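Side-chain contact in molybdopterin-guanine dinucleotide biosynthesis adapter protein (Escherichia coli, PDB 1NP6), which binds GTP, hydrolyses it weakly, and may act as an adapter in making and using the molybdopterin-guanine dinucleotide form of the molybdenum cofactor: residues B[165-168]-B[169-172]. Numbering follows the deposited sequence.
Sequences VVEW and MQKQ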
loop_
_atom_site.group_PDB
_atom_site.type_symbol
_atom_site.label_atom_id
_atom_site.label_comp_id
_atom_site.label_asym_id
_atom_site.label_seq_id
_atom_site.Cartn_x
_atom_site.Cartn_y
_atom_site.Cartn_z
ATOM N N VAL B 165 18.083 14.345 15.829
ATOM C CA VAL B 165 17.742 13.112 15.121
ATOM C C VAL B 165 18.903 12.667 14.219
ATOM O O VAL B 165 19.315 11.522 14.277
ATOM C CB VAL B 165 16.387 13.199 14.360
ATOM C CG1 VAL B 165 16.120 11.940 13.509
ATOM C CG2 VAL B 165 15.213 13.465 15.311
ATOM N N VAL B 166 19.465 13.549 13.401
ATOM C CA VAL B 166 20.687 13.161 12.650
ATOM C C VAL B 166 21.814 12.536 13.527
ATOM O O VAL B 166 22.400 11.495 13.184
ATOM C CB VAL B 166 21.263 14.334 11.826
ATOM C CG1 VAL B 166 22.560 13.915 11.110
ATOM C CG2 VAL B 166 20.243 14.806 10.821
ATOM N N GLU B 167 22.095 13.179 14.657
ATOM C CA GLU B 167 23.162 12.760 15.554
ATOM C C GLU B 167 22.895 11.389 16.182
ATOM O O GLU B 167 23.819 10.609 16.360
ATOM C CB GLU B 167 23.396 13.819 16.630
ATOM C CG GLU B 167 24.324 14.922 16.154
ATOM C CD GLU B 167 23.868 16.301 16.580
ATOM O OE1 GLU B 167 23.619 16.498 17.789
ATOM O OE2 GLU B 167 23.764 17.187 15.706
ATOM N N TRP B 168 21.629 11.128 16.518
ATOM C CA TRP B 168 21.170 9.820 16.961
ATOM C C TRP B 168 21.318 8.773 15.849
ATOM O O TRP B 168 21.751 7.639 16.114
ATOM C CB TRP B 168 19.722 9.896 17.470
ATOM C CG TRP B 168 19.128 8.536 17.761
ATOM C CD1 TRP B 168 19.315 7.773 18.897
ATOM C CD2 TRP B 168 18.263 7.778 16.910
ATOM N NE1 TRP B 168 18.609 6.599 18.792
ATOM C CE2 TRP B 168 17.966 6.566 17.581
ATOM C CE3 TRP B 168 17.710 7.989 15.631
ATOM C CZ2 TRP B 168 17.141 5.584 17.023
ATOM C CZ3 TRP B 168 16.895 7.013 15.077
ATOM C CH2 TRP B 168 16.612 5.822 15.781
ATOM N N MET B 169 20.978 9.155 14.613
ATOM C CA MET B 169 21.087 8.250 13.462
ATOM C C MET B 169 22.532 7.780 13.217
ATOM O O MET B 169 22.770 6.616 12.866
ATOM C CB MET B 169 20.524 8.892 12.183
ATOM C CG MET B 169 18.991 8.897 12.089
ATOM S SD MET B 169 18.413 9.985 10.688
ATOM C CE MET B 169 18.681 8.880 9.364
ATOM N N GLN B 170 23.489 8.686 13.413
ATOM C CA GLN B 170 24.915 8.378 13.245
ATOM C C GLN B 170 25.390 7.276 14.196
ATOM O O GLN B 170 26.289 6.509 13.854
ATOM C CB GLN B 170 25.766 9.624 13.466
ATOM C CG GLN B 170 25.578 10.706 12.419
ATOM C CD GLN B 170 26.215 12.012 12.848
ATOM O OE1 GLN B 170 26.275 12.305 14.040
ATOM N NE2 GLN B 170 26.693 12.795 11.885
ATOM N N LYS B 171 24.766 7.198 15.370
ATOM C CA LYS B 171 25.110 6.203 16.389
ATOM C C LYS B 171 24.508 4.840 16.095
ATOM O O LYS B 171 24.865 3.854 16.743
ATOM C CB LYS B 171 24.688 6.676 17.797
ATOM C CG LYS B 171 25.502 7.868 18.315
ATOM C CD LYS B 171 24.990 8.380 19.658
ATOM C CE LYS B 171 24.707 9.884 19.611
ATOM N NZ LYS B 171 25.286 10.642 20.759
ATOM N N GLN B 172 23.588 4.783 15.134
ATOM C CA GLN B 172 22.926 3.523 14.787
ATOM C C GLN B 172 23.733 2.709 13.769
ATOM O O GLN B 172 23.828 1.488 13.894
ATOM C CB GLN B 172 21.496 3.759 14.265
ATOM C CG GLN B 172 20.560 4.565 15.182
ATOM C CD GLN B 172 20.666 4.187 16.654
ATOM O OE1 GLN B 172 21.194 4.961 17.463
ATOM N NE2 GLN B 172 20.152 3.006 17.005
HETATM O O HOH W 1 26.367 11.106 17.059
#
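A chi1 of 172° swings the W168 indole away from its own backbone N, and a bend at chi2 (-42°) folds the Q172 chain back to meet it, at the C-terminal end of helix 158-170 in this P-loop NTPase fold. The indole and amide planes lie 15° apart and the amide lies over one face of the indole, offset toward its rim, so the two are stacked; over the same face, CG of Q172 sits 4.0 Å from the centroid of the six-membered ring, close to its normal, in a CH-pi contact. M169 approaches the same indole from another direction, its side chain crossing at about a right angle with CG 3.9 Å from W168 CE3, while its SD reaches V165 CG1 at 4.1 Å. L103 of strand 103-107 touches V165, W168 and M169 alike, so this side of the helix packs on the parallel sheet; P7 meets both W168 and Q172. Replacing W168 by an alanine is likely to leave the Q172 side chain without its stacking surface and to open a gap beside M169 and L103. The backbone evidence for helix is the bond from M169 N to V165 O, 2.9 Å, and its successor from Q170 N to V166 O; K171 N instead reaches W168 O in a weak i to i+3 bond. On the exposed flank, one water donates to E167 O at 2.7 Å and to Q170 OE1 at 3.2 Å.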